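Local coordinates for probable transcriptional regulatory protein, Rv1404 (Mycobacterium tuberculosis, PDB 2NYX) that probably binds DNA as a transcription regulator of the MarR family, built as a winged helix-turn-helix protein with two copies in the assembly, at residues S35-V39 / Q115-R120; R49-I53 / L65-L69; A86-L92 / A103-G109. One frame throughout, in Å; residues are numbered along the deposited sequence.

Contact 1. Residues S35-V39 / Q115-R120; sequences SIAQV and QVTEHR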
ATOM      1  N   SER B  35      -3.549  -7.963  -3.497  1.00 24.03           N
ATOM      2  CA  SER B  35      -4.823  -8.446  -2.960  1.00 24.68           C
ATOM      3  C   SER B  35      -5.991  -7.517  -3.294  1.00 25.19           C
ATOM      4  O   SER B  35      -7.102  -7.974  -3.540  1.00 25.26           O
ATOM      5  CB  SER B  35      -4.733  -8.708  -1.449  1.00 24.32           C
ATOM      6  OG  SER B  35      -4.813  -7.515  -0.696  1.00 23.83           O
ATOM      7  N   ILE B  36      -5.725  -6.218  -3.296  1.00 26.09           N
ATOM      8  CA  ILE B  36      -6.703  -5.230  -3.716  1.00 27.24           C
ATOM      9  C   ILE B  36      -7.002  -5.402  -5.200  1.00 27.91           C
ATOM     10  O   ILE B  36      -8.158  -5.474  -5.608  1.00 27.61           O
ATOM     11  CB  ILE B  36      -6.190  -3.800  -3.483  1.00 27.10           C
ATOM     12  CG1 ILE B  36      -5.812  -3.599  -2.015  1.00 27.14           C
ATOM     13  CG2 ILE B  36      -7.246  -2.791  -3.920  1.00 27.63           C
ATOM     14  CD1 ILE B  36      -5.073  -2.289  -1.724  1.00 27.64           C
ATOM     15  N   ALA B  37      -5.935  -5.483  -5.994  1.00 29.02           N
ATOM     16  CA  ALA B  37      -6.033  -5.548  -7.441  1.00 30.05           C
ATOM     17  C   ALA B  37      -6.738  -6.807  -7.919  1.00 31.12           C
ATOM     18  O   ALA B  37      -7.309  -6.809  -9.011  1.00 31.70           O
ATOM     19  CB  ALA B  37      -4.657  -5.448  -8.055  1.00 29.93           C
ATOM     20  N   GLN B  38      -6.711  -7.868  -7.110  1.00 32.26           N
ATOM     21  CA  GLN B  38      -7.301  -9.151  -7.511  1.00 33.85           C
ATOM     22  C   GLN B  38      -8.822  -9.190  -7.359  1.00 34.22           C
ATOM     23  O   GLN B  38      -9.485 -10.024  -7.962  1.00 34.67           O
ATOM     24  CB  GLN B  38      -6.618 -10.348  -6.818  1.00 33.72           C
ATOM     25  CG  GLN B  38      -7.053 -10.657  -5.369  1.00 35.01           C
ATOM     26  CD  GLN B  38      -6.289 -11.850  -4.743  1.00 35.57           C
ATOM     27  OE1 GLN B  38      -5.655 -11.714  -3.681  1.00 38.65           O
ATOM     28  NE2 GLN B  38      -6.345 -13.015  -5.402  1.00 35.28           N
ATOM     29  N   VAL B  39      -9.372  -8.280  -6.565  1.00 35.10           N
ATOM     30  CA  VAL B  39     -10.817  -8.229  -6.347  1.00 35.64           C
ATOM     31  C   VAL B  39     -11.474  -7.225  -7.286  1.00 36.06           C
ATOM     32  O   VAL B  39     -12.451  -7.546  -7.956  1.00 36.38           O
ATOM     33  CB  VAL B  39     -11.165  -7.940  -4.871  1.00 35.51           C
ATOM     34  CG1 VAL B  39     -12.663  -7.708  -4.697  1.00 35.78           C
ATOM     35  CG2 VAL B  39     -10.701  -9.098  -3.992  1.00 35.69           C
ATOM     36  N   GLN B 115     -13.392  -9.378   1.141  1.00 26.18           N
ATOM     37  CA  GLN B 115     -12.735 -10.217   0.135  1.00 25.93           C
ATOM     38  C   GLN B 115     -11.225  -9.984  -0.006  1.00 25.13           C
ATOM     39  O   GLN B 115     -10.444 -10.924  -0.004  1.00 24.39           O
ATOM     40  CB  GLN B 115     -13.406 -10.028  -1.220  1.00 26.11           C
ATOM     41  CG  GLN B 115     -14.659 -10.841  -1.402  1.00 27.73           C
ATOM     42  CD  GLN B 115     -15.199 -10.738  -2.817  1.00 30.54           C
ATOM     43  OE1 GLN B 115     -15.040 -11.664  -3.621  1.00 31.30           O
ATOM     44  NE2 GLN B 115     -15.828  -9.605  -3.137  1.00 30.34           N
ATOM     45  N   VAL B 116     -10.844  -8.721  -0.142  1.00 24.82           N
ATOM     46  CA  VAL B 116      -9.458  -8.305  -0.194  1.00 24.72           C
ATOM     47  C   VAL B 116      -8.725  -8.750   1.076  1.00 25.11           C
ATOM     48  O   VAL B 116      -7.602  -9.262   1.010  1.00 24.74           O
ATOM     49  CB  VAL B 116      -9.368  -6.763  -0.387  1.00 24.68           C
ATOM     50  CG1 VAL B 116      -7.980  -6.228  -0.070  1.00 24.58           C
ATOM     51  CG2 VAL B 116      -9.776  -6.373  -1.800  1.00 23.93           C
ATOM     52  N   THR B 117      -9.368  -8.569   2.228  1.00 25.65           N
ATOM     53  CA  THR B 117      -8.762  -8.950   3.508  1.00 26.17           C
ATOM     54  C   THR B 117      -8.547 -10.455   3.620  1.00 26.53           C
ATOM     55  O   THR B 117      -7.462 -10.886   4.001  1.00 26.84           O
ATOM     56  CB  THR B 117      -9.559  -8.409   4.721  1.00 25.94           C
ATOM     57  OG1 THR B 117      -9.755  -7.004   4.557  1.00 25.86           O
ATOM     58  CG2 THR B 117      -8.807  -8.645   6.030  1.00 25.54           C
ATOM     59  N   GLU B 118      -9.559 -11.245   3.270  1.00 27.21           N
ATOM     60  CA  GLU B 118      -9.468 -12.699   3.413  1.00 28.31           C
ATOM     61  C   GLU B 118      -8.406 -13.269   2.477  1.00 28.05           C
ATOM     62  O   GLU B 118      -7.658 -14.157   2.869  1.00 28.37           O
ATOM     63  CB  GLU B 118     -10.843 -13.394   3.270  1.00 28.52           C
ATOM     64  CG  GLU B 118     -11.160 -14.023   1.899  1.00 32.43           C
ATOM     65  CD  GLU B 118     -10.947 -15.549   1.842  1.00 36.65           C
ATOM     66  OE1 GLU B 118      -9.842 -16.003   1.439  1.00 38.14           O
ATOM     67  OE2 GLU B 118     -11.897 -16.301   2.186  1.00 38.09           O
ATOM     68  N   HIS B 119      -8.313 -12.721   1.268  1.00 28.10           N
ATOM     69  CA  HIS B 119      -7.327 -13.165   0.285  1.00 28.28           C
ATOM     70  C   HIS B 119      -5.887 -12.842   0.673  1.00 27.99           C
ATOM     71  O   HIS B 119      -4.978 -13.654   0.445  1.00 28.10           O
ATOM     72  CB  HIS B 119      -7.653 -12.612  -1.102  1.00 28.62           C
ATOM     73  CG  HIS B 119      -8.797 -13.316  -1.765  1.00 30.23           C
ATOM     74  ND1 HIS B 119     -10.045 -12.748  -1.902  1.00 31.11           N
ATOM     75  CD2 HIS B 119      -8.886 -14.556  -2.305  1.00 31.90           C
ATOM     76  CE1 HIS B 119     -10.850 -13.601  -2.508  1.00 32.26           C
ATOM     77  NE2 HIS B 119     -10.172 -14.706  -2.765  1.00 32.38           N
ATOM     78  N   ARG B 120      -5.690 -11.669   1.265  1.00 27.41           N
ATOM     79  CA  ARG B 120      -4.384 -11.268   1.736  1.00 27.25           C
ATOM     80  C   ARG B 120      -3.964 -12.130   2.926  1.00 27.63           C
ATOM     81  O   ARG B 120      -2.794 -12.520   3.037  1.00 27.75           O
ATOM     82  CB  ARG B 120      -4.370  -9.784   2.105  1.00 26.84           C
ATOM     83  CG  ARG B 120      -2.980  -9.223   2.405  1.00 26.16           C
ATOM     84  CD  ARG B 120      -3.052  -7.801   2.921  1.00 25.43           C
ATOM     85  NE  ARG B 120      -3.803  -6.962   1.993  1.00 26.68           N
ATOM     86  CZ  ARG B 120      -4.188  -5.713   2.226  1.00 26.78           C
ATOM     87  NH1 ARG B 120      -3.896  -5.112   3.371  1.00 26.60           N
ATOM     88  NH2 ARG B 120      -4.865  -5.062   1.293  1.00 26.65           N
TER

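Contact 2. Residues R49-I53 / L65-L69; sequences RTLVI and LATLL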
ATOM      1  N   ARG B  49      -8.224   2.290   0.900  1.00 27.73           N
ATOM      2  CA  ARG B  49      -8.055   2.780   2.264  1.00 27.62           C
ATOM      3  C   ARG B  49      -9.328   3.486   2.780  1.00 27.63           C
ATOM      4  O   ARG B  49      -9.765   3.247   3.910  1.00 28.02           O
ATOM      5  CB  ARG B  49      -6.812   3.680   2.363  1.00 27.58           C
ATOM      6  CG  ARG B  49      -6.524   4.222   3.755  1.00 27.49           C
ATOM      7  CD  ARG B  49      -6.348   3.092   4.764  1.00 27.24           C
ATOM      8  NE  ARG B  49      -6.392   3.553   6.148  1.00 25.14           N
ATOM      9  CZ  ARG B  49      -6.268   2.749   7.202  1.00 25.97           C
ATOM     10  NH1 ARG B  49      -6.074   1.450   7.032  1.00 27.59           N
ATOM     11  NH2 ARG B  49      -6.327   3.237   8.428  1.00 24.53           N
ATOM     12  N   THR B  50      -9.920   4.333   1.941  1.00 27.30           N
ATOM     13  CA  THR B  50     -11.221   4.961   2.218  1.00 26.73           C
ATOM     14  C   THR B  50     -12.241   3.933   2.693  1.00 26.34           C
ATOM     15  O   THR B  50     -12.966   4.163   3.663  1.00 26.24           O
ATOM     16  CB  THR B  50     -11.772   5.676   0.962  1.00 26.37           C
ATOM     17  OG1 THR B  50     -10.850   6.679   0.555  1.00 27.22           O
ATOM     18  CG2 THR B  50     -13.109   6.336   1.226  1.00 26.67           C
ATOM     19  N   LEU B  51     -12.300   2.798   2.006  1.00 26.26           N
ATOM     20  CA  LEU B  51     -13.270   1.760   2.358  1.00 26.07           C
ATOM     21  C   LEU B  51     -12.978   1.151   3.727  1.00 26.29           C
ATOM     22  O   LEU B  51     -13.891   0.921   4.500  1.00 26.99           O
ATOM     23  CB  LEU B  51     -13.341   0.672   1.282  1.00 25.73           C
ATOM     24  CG  LEU B  51     -13.692   1.062  -0.154  1.00 24.01           C
ATOM     25  CD1 LEU B  51     -13.768  -0.170  -1.003  1.00 22.47           C
ATOM     26  CD2 LEU B  51     -14.992   1.808  -0.204  1.00 24.03           C
ATOM     27  N   VAL B  52     -11.703   0.924   4.027  1.00 26.38           N
ATOM     28  CA  VAL B  52     -11.306   0.339   5.299  1.00 26.60           C
ATOM     29  C   VAL B  52     -11.591   1.294   6.441  1.00 26.63           C
ATOM     30  O   VAL B  52     -12.089   0.882   7.495  1.00 27.20           O
ATOM     31  CB  VAL B  52      -9.816  -0.085   5.306  1.00 26.71           C
ATOM     32  CG1 VAL B  52      -9.397  -0.568   6.696  1.00 26.01           C
ATOM     33  CG2 VAL B  52      -9.584  -1.170   4.262  1.00 26.53           C
ATOM     34  N   ILE B  53     -11.290   2.570   6.232  1.00 26.68           N
ATOM     35  CA  ILE B  53     -11.610   3.589   7.230  1.00 26.32           C
ATOM     36  C   ILE B  53     -13.115   3.577   7.510  1.00 26.25           C
ATOM     37  O   ILE B  53     -13.539   3.665   8.668  1.00 26.12           O
ATOM     38  CB  ILE B  53     -11.102   4.983   6.813  1.00 26.40           C
ATOM     39  CG1 ILE B  53      -9.596   4.928   6.545  1.00 26.18           C
ATOM     40  CG2 ILE B  53     -11.376   6.006   7.901  1.00 26.02           C
ATOM     41  CD1 ILE B  53      -8.951   6.274   6.276  1.00 26.98           C
ATOM     42  N   LEU B  65     -12.996  12.124   7.068  1.00 24.20           N
ATOM     43  CA  LEU B  65     -12.438  11.140   6.142  1.00 24.25           C
ATOM     44  C   LEU B  65     -11.076  11.594   5.661  1.00 24.25           C
ATOM     45  O   LEU B  65     -10.113  10.838   5.728  1.00 24.43           O
ATOM     46  CB  LEU B  65     -13.355  10.919   4.933  1.00 24.35           C
ATOM     47  CG  LEU B  65     -13.548   9.509   4.347  1.00 24.76           C
ATOM     48  CD1 LEU B  65     -13.874   9.611   2.894  1.00 25.67           C
ATOM     49  CD2 LEU B  65     -12.355   8.597   4.490  1.00 24.53           C
ATOM     50  N   ALA B  66     -11.009  12.834   5.182  1.00 24.18           N
ATOM     51  CA  ALA B  66      -9.776  13.430   4.671  1.00 24.23           C
ATOM     52  C   ALA B  66      -8.653  13.456   5.701  1.00 24.32           C
ATOM     53  O   ALA B  66      -7.483  13.292   5.349  1.00 24.34           O
ATOM     54  CB  ALA B  66     -10.041  14.839   4.165  1.00 24.14           C
ATOM     55  N   THR B  67      -9.011  13.675   6.963  1.00 24.18           N
ATOM     56  CA  THR B  67      -8.024  13.766   8.032  1.00 24.20           C
ATOM     57  C   THR B  67      -7.471  12.395   8.347  1.00 24.21           C
ATOM     58  O   THR B  67      -6.258  12.241   8.506  1.00 24.69           O
ATOM     59  CB  THR B  67      -8.607  14.438   9.290  1.00 24.20           C
ATOM     60  OG1 THR B  67      -9.084  15.738   8.934  1.00 23.68           O
ATOM     61  CG2 THR B  67      -7.552  14.587  10.364  1.00 23.78           C
ATOM     62  N   LEU B  68      -8.360  11.403   8.411  1.00 24.34           N
ATOM     63  CA  LEU B  68      -7.976  10.019   8.665  1.00 24.11           C
ATOM     64  C   LEU B  68      -7.200   9.439   7.493  1.00 24.44           C
ATOM     65  O   LEU B  68      -6.242   8.696   7.692  1.00 25.20           O
ATOM     66  CB  LEU B  68      -9.190   9.162   8.982  1.00 23.84           C
ATOM     67  CG  LEU B  68      -9.900   9.379  10.319  1.00 23.65           C
ATOM     68  CD1 LEU B  68     -11.183   8.570  10.352  1.00 22.85           C
ATOM     69  CD2 LEU B  68      -9.025   9.038  11.524  1.00 23.07           C
ATOM     70  N   LEU B  69      -7.584   9.805   6.274  1.00 24.47           N
ATOM     71  CA  LEU B  69      -6.818   9.430   5.087  1.00 24.59           C
ATOM     72  C   LEU B  69      -5.435  10.078   5.010  1.00 24.51           C
ATOM     73  O   LEU B  69      -4.511   9.479   4.462  1.00 24.38           O
ATOM     74  CB  LEU B  69      -7.582   9.758   3.812  1.00 24.61           C
ATOM     75  CG  LEU B  69      -8.420   8.627   3.236  1.00 26.20           C
ATOM     76  CD1 LEU B  69      -9.513   9.231   2.367  1.00 29.25           C
ATOM     77  CD2 LEU B  69      -7.575   7.644   2.430  1.00 26.58           C
TER
HETATM   78  O   HOH W   1      -5.334   6.174   6.851  1.00 19.21           O

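Contact 3. Residues A86-L92 / A103-G109; sequences AELIDRL and AALTKRG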
ATOM      1  N   ALA B  86     -19.458   3.931  -8.191  1.00 25.05           N
ATOM      2  CA  ALA B  86     -19.206   2.499  -8.319  1.00 25.14           C
ATOM      3  C   ALA B  86     -19.970   1.652  -7.288  1.00 25.56           C
ATOM      4  O   ALA B  86     -19.660   0.484  -7.093  1.00 25.47           O
ATOM      5  CB  ALA B  86     -17.711   2.224  -8.251  1.00 25.15           C
ATOM      6  N   GLU B  87     -20.981   2.251  -6.657  1.00 26.33           N
ATOM      7  CA  GLU B  87     -21.865   1.590  -5.669  1.00 27.05           C
ATOM      8  C   GLU B  87     -21.155   1.000  -4.456  1.00 26.64           C
ATOM      9  O   GLU B  87     -21.656   0.065  -3.848  1.00 26.54           O
ATOM     10  CB  GLU B  87     -22.747   0.506  -6.310  1.00 27.59           C
ATOM     11  CG  GLU B  87     -23.967   1.000  -7.054  1.00 30.20           C
ATOM     12  CD  GLU B  87     -23.689   1.225  -8.528  1.00 34.04           C
ATOM     13  OE1 GLU B  87     -24.346   0.566  -9.374  1.00 34.87           O
ATOM     14  OE2 GLU B  87     -22.804   2.054  -8.838  1.00 34.78           O
ATOM     15  N   LEU B  88     -20.002   1.544  -4.098  1.00 26.62           N
ATOM     16  CA  LEU B  88     -19.271   1.067  -2.924  1.00 26.53           C
ATOM     17  C   LEU B  88     -19.531   1.938  -1.688  1.00 26.71           C
ATOM     18  O   LEU B  88     -19.280   1.520  -0.554  1.00 26.30           O
ATOM     19  CB  LEU B  88     -17.771   0.948  -3.240  1.00 26.39           C
ATOM     20  CG  LEU B  88     -17.418   0.054  -4.443  1.00 25.83           C
ATOM     21  CD1 LEU B  88     -16.058   0.386  -5.017  1.00 27.23           C
ATOM     22  CD2 LEU B  88     -17.481  -1.401  -4.090  1.00 25.39           C
ATOM     23  N   ILE B  89     -20.059   3.140  -1.922  1.00 27.58           N
ATOM     24  CA  ILE B  89     -20.352   4.118  -0.863  1.00 28.13           C
ATOM     25  C   ILE B  89     -21.710   4.800  -1.081  1.00 28.63           C
ATOM     26  O   ILE B  89     -22.053   5.182  -2.201  1.00 28.57           O
ATOM     27  CB  ILE B  89     -19.214   5.174  -0.744  1.00 27.98           C
ATOM     28  CG1 ILE B  89     -17.956   4.527  -0.170  1.00 28.22           C
ATOM     29  CG2 ILE B  89     -19.625   6.353   0.123  1.00 27.83           C
ATOM     30  CD1 ILE B  89     -16.744   5.423  -0.167  1.00 30.17           C
ATOM     31  N   ASP B  90     -22.477   4.914   0.003  1.00 29.36           N
ATOM     32  CA  ASP B  90     -23.695   5.709   0.057  1.00 30.05           C
ATOM     33  C   ASP B  90     -23.447   7.025   0.794  1.00 30.35           C
ATOM     34  O   ASP B  90     -22.660   7.076   1.740  1.00 30.19           O
ATOM     35  CB  ASP B  90     -24.778   4.941   0.804  1.00 30.50           C
ATOM     36  CG  ASP B  90     -25.633   4.067  -0.108  1.00 32.82           C
ATOM     37  OD1 ASP B  90     -25.796   4.399  -1.311  1.00 35.05           O
ATOM     38  OD2 ASP B  90     -26.174   3.052   0.396  1.00 35.42           O
ATOM     39  N   ARG B  91     -24.113   8.093   0.360  1.00 30.92           N
ATOM     40  CA  ARG B  91     -24.126   9.340   1.126  1.00 31.65           C
ATOM     41  C   ARG B  91     -25.364   9.373   2.032  1.00 31.96           C
ATOM     42  O   ARG B  91     -26.477   9.155   1.566  1.00 31.87           O
ATOM     43  CB  ARG B  91     -24.091  10.558   0.196  1.00 31.87           C
ATOM     44  CG  ARG B  91     -23.042  10.501  -0.915  1.00 33.37           C
ATOM     45  CD  ARG B  91     -21.596  10.566  -0.390  1.00 35.82           C
ATOM     46  NE  ARG B  91     -21.099  11.944  -0.340  1.00 38.55           N
ATOM     47  CZ  ARG B  91     -20.802  12.595   0.781  1.00 39.58           C
ATOM     48  NH1 ARG B  91     -20.929  11.993   1.958  1.00 40.81           N
ATOM     49  NH2 ARG B  91     -20.372  13.847   0.727  1.00 39.62           N
ATOM     50  N   LEU B  92     -25.169   9.629   3.321  1.00 32.64           N
ATOM     51  CA  LEU B  92     -26.270   9.603   4.282  1.00 33.87           C
ATOM     52  C   LEU B  92     -26.486  10.959   4.963  1.00 34.83           C
ATOM     53  O   LEU B  92     -25.531  11.710   5.135  1.00 34.92           O
ATOM     54  CB  LEU B  92     -26.022   8.547   5.366  1.00 33.80           C
ATOM     55  CG  LEU B  92     -25.498   7.147   5.051  1.00 33.89           C
ATOM     56  CD1 LEU B  92     -25.147   6.466   6.358  1.00 34.16           C
ATOM     57  CD2 LEU B  92     -26.485   6.315   4.261  1.00 33.33           C
ATOM     58  N   ALA B 103     -20.563   9.878   4.750  1.00 30.18           N
ATOM     59  CA  ALA B 103     -20.191   8.786   3.845  1.00 29.39           C
ATOM     60  C   ALA B 103     -20.206   7.448   4.583  1.00 28.80           C
ATOM     61  O   ALA B 103     -19.706   7.340   5.697  1.00 28.75           O
ATOM     62  CB  ALA B 103     -18.813   9.040   3.249  1.00 29.33           C
ATOM     63  N   ALA B 104     -20.762   6.424   3.956  1.00 28.40           N
ATOM     64  CA  ALA B 104     -20.822   5.103   4.578  1.00 28.41           C
ATOM     65  C   ALA B 104     -20.723   3.991   3.553  1.00 28.22           C
ATOM     66  O   ALA B 104     -21.003   4.197   2.372  1.00 28.19           O
ATOM     67  CB  ALA B 104     -22.096   4.942   5.419  1.00 28.38           C
ATOM     68  N   LEU B 105     -20.325   2.812   4.018  1.00 28.07           N
ATOM     69  CA  LEU B 105     -20.200   1.658   3.144  1.00 28.04           C
ATOM     70  C   LEU B 105     -21.535   1.089   2.705  1.00 27.97           C
ATOM     71  O   LEU B 105     -22.523   1.090   3.430  1.00 28.20           O
ATOM     72  CB  LEU B 105     -19.376   0.547   3.796  1.00 28.12           C
ATOM     73  CG  LEU B 105     -17.855   0.686   3.807  1.00 28.32           C
ATOM     74  CD1 LEU B 105     -17.239  -0.487   4.538  1.00 26.77           C
ATOM     75  CD2 LEU B 105     -17.295   0.802   2.383  1.00 28.73           C
ATOM     76  N   THR B 106     -21.508   0.589   1.488  1.00 28.07           N
ATOM     77  CA  THR B 106     -22.558  -0.170   0.876  1.00 27.83           C
ATOM     78  C   THR B 106     -22.264  -1.656   1.113  1.00 27.76           C
ATOM     79  O   THR B 106     -21.142  -2.017   1.460  1.00 27.78           O
ATOM     80  CB  THR B 106     -22.548   0.203  -0.602  1.00 27.76           C
ATOM     81  OG1 THR B 106     -23.733   0.945  -0.910  1.00 28.73           O
ATOM     82  CG2 THR B 106     -22.451  -0.993  -1.476  1.00 28.18           C
ATOM     83  N   LYS B 107     -23.263  -2.519   0.951  1.00 28.05           N
ATOM     84  CA  LYS B 107     -23.059  -3.965   1.127  1.00 28.18           C
ATOM     85  C   LYS B 107     -21.883  -4.469   0.279  1.00 27.62           C
ATOM     86  O   LYS B 107     -21.005  -5.179   0.768  1.00 27.26           O
ATOM     87  CB  LYS B 107     -24.325  -4.748   0.779  1.00 28.11           C
ATOM     88  CG  LYS B 107     -24.561  -5.999   1.637  1.00 31.06           C
ATOM     89  CD  LYS B 107     -23.323  -6.913   1.761  1.00 34.66           C
ATOM     90  CE  LYS B 107     -23.285  -7.673   3.106  1.00 37.43           C
ATOM     91  NZ  LYS B 107     -23.143  -6.797   4.327  1.00 37.42           N
ATOM     92  N   ARG B 108     -21.898  -4.089  -0.993  1.00 27.49           N
ATOM     93  CA  ARG B 108     -20.862  -4.411  -1.954  1.00 27.24           C
ATOM     94  C   ARG B 108     -19.529  -3.842  -1.511  1.00 27.04           C
ATOM     95  O   ARG B 108     -18.509  -4.503  -1.646  1.00 27.42           O
ATOM     96  CB  ARG B 108     -21.273  -3.882  -3.325  1.00 27.48           C
ATOM     97  CG  ARG B 108     -20.164  -3.702  -4.320  1.00 29.23           C
ATOM     98  CD  ARG B 108     -20.621  -4.131  -5.693  1.00 33.78           C
ATOM     99  NE  ARG B 108     -20.290  -3.141  -6.711  1.00 36.70           N
ATOM    100  CZ  ARG B 108     -21.137  -2.716  -7.645  1.00 39.11           C
ATOM    101  NH1 ARG B 108     -22.373  -3.211  -7.710  1.00 39.47           N
ATOM    102  NH2 ARG B 108     -20.739  -1.806  -8.532  1.00 40.28           N
ATOM    103  N   GLY B 109     -19.543  -2.625  -0.974  1.00 26.70           N
ATOM    104  CA  GLY B 109     -18.373  -2.044  -0.333  1.00 26.53           C
ATOM    105  C   GLY B 109     -17.787  -2.946   0.742  1.00 26.44           C
ATOM    106  O   GLY B 109     -16.582  -3.185   0.762  1.00 26.38           O
TER

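Contact 1. Residues S35-V39 / Q115-R120
Val-39, Ser-35 and Val-116 bury the most surface where the C-terminal part of helix 26-39 crosses the long helix 107-128. The two short segments run at 127° to each other, and their axes come within 8.6 Å. The backbones are closest at Ser-35 and Val-116, whose CA atoms lie 5.4 Å apart. A small serine at this point suits such a close approach. Val-116 is the apolar centre. Its CG2 packs on Val-39 CG2 at 3.6 Å, and its CG1 lies 3.9 Å from Ile-36 CG1. Val-39 CG2 also rests 4.0 Å from CB of Gln-115. Ser-35 points its side chain at the other helix and meets Arg-120, one turn beyond Val-116. Arg-120 NE donates a hydrogen bond to Ser-35 OG at 2.9 Å. Ser-35 OG is also bonded to the backbone carbonyl of Ser-32. At the outer side, Gln-38 OE1 lies 3.4 Å from His-119 CB. The His-119 ring turns back on its own helix, where ND1 donates to Gln-115 O at 2.7 Å. Phe-48 of helix 45-57 covers Ile-36, Val-116 and Arg-120. Ile-36 also packs on Ile-45 of the second subunit. The contact thus joins helix 26-39 to the long helix that, as in MarR-type dimers, leads from the winged-helix part to the dimerisation part. The apolar packing sets no direction, but the Arg-120 to Ser-35 bond does. Through NH1 the same guanidinium bonds Ser-25 of the second subunit, so one arginine links chain packing to subunit pairing.

Contact 2. Residues R49-I53 / L65-L69
In this MarR-type winged helix-turn-helix fold, helix 45-57 packs across helix 62-69, the helix that precedes the probable recognition helix 73-85. The segment axes are 10.3 Å apart at an angle of 112°, so side chains fill the gap. Ile-53 buries the most surface. Its m,t conformer sends CD1 to Leu-69, 3.9 Å from CG, while CG2 meets Leu-68 CD1 at 3.6 Å. Leu-68 is also m,t. Leu-65 and Leu-69 leave the backbone sideways, and both have chi1 off the usual wells, at -141° and -94°. Their tips still reach across to Thr-50: Leu-65 CD1 lies 3.8 Å from Thr-50 CG2, and Leu-69 CD1 is 3.4 Å from Thr-50 OG1. That hydroxyl is bonded to Pro-46 O in its own helix. Leu-65 also touches Thr-76 and Val-80 of helix 73-85. With chi1 t, Arg-49 holds CG 3.8 Å from Leu-69 CD2; chi2, at 58°, then turns the rest of the chain. Its guanidinium forms a salt bridge with Glu-152 near the C terminus. One water joins the two helices: it accepts from Arg-49 NE at 2.9 Å and donates to Leu-68 O at 2.8 Å.

Contact 3. Residues A86-L92 / A103-G109
Glu-87 has positive phi (58°) and is the C-prime residue of a Schellman motif that ends helix 73-85. The chain then turns into strand 89-92, the first strand of the wing hairpin of the winged-helix fold. Asp-90 and Ala-104 form an antiparallel hydrogen-bonded pair: Asp-90 N to Ala-104 O is 2.9 Å, and Ala-104 N to Asp-90 O is 3.0 Å. Ile-89 with Leu-105 and Arg-91 with Ala-103 are the flanking non-hydrogen-bonded pairs. Beyond the strands, Thr-106 N donates to Leu-88 O at 3.2 Å, just before helix 107-128 starts. Gly-109 comes close here, with its CA 3.7 Å from Leu-88 O; a CB would clash with that oxygen. Leu-88 CD2 packs on Arg-108 CG at 3.5 Å. Leu-92 CD1 lies 3.5 Å from Ala-104 CB on the face that also carries Asp-90. On the core side, Ile-89 and Leu-105 reach Leu-54 of helix 45-57, and Ile-89 also touches Leu-83 and Val-84. Ala-103 bonds through its backbone to Ile-60, which adds strand 60-61 to the sheet. The chemistry implies that backbone bonds set the pairing of the strands, while apolar side chains fix the base of the wing to the helices.

How the contacts relate
From the N terminus, helix 26-39 supplies the first half of contact 1, which closes only when the chain reaches helix 107-128. Contacts 2 and 3 both fall within that long loop. Contact 2 closes first, over the short link between helices 45-57 and 62-69. Contact 3 then closes the hairpin of strands 89-92 and 102-105; the two follow in series without crossing. They touch through Leu-51 and Thr-50, which pack against the base of the wing. Contact 1 touches neither, but it shares helix 107-128 with contact 3. Together they tie the helix-turn-helix region and wing to the long helix. Contacts 1 and 2 also reach the second subunit.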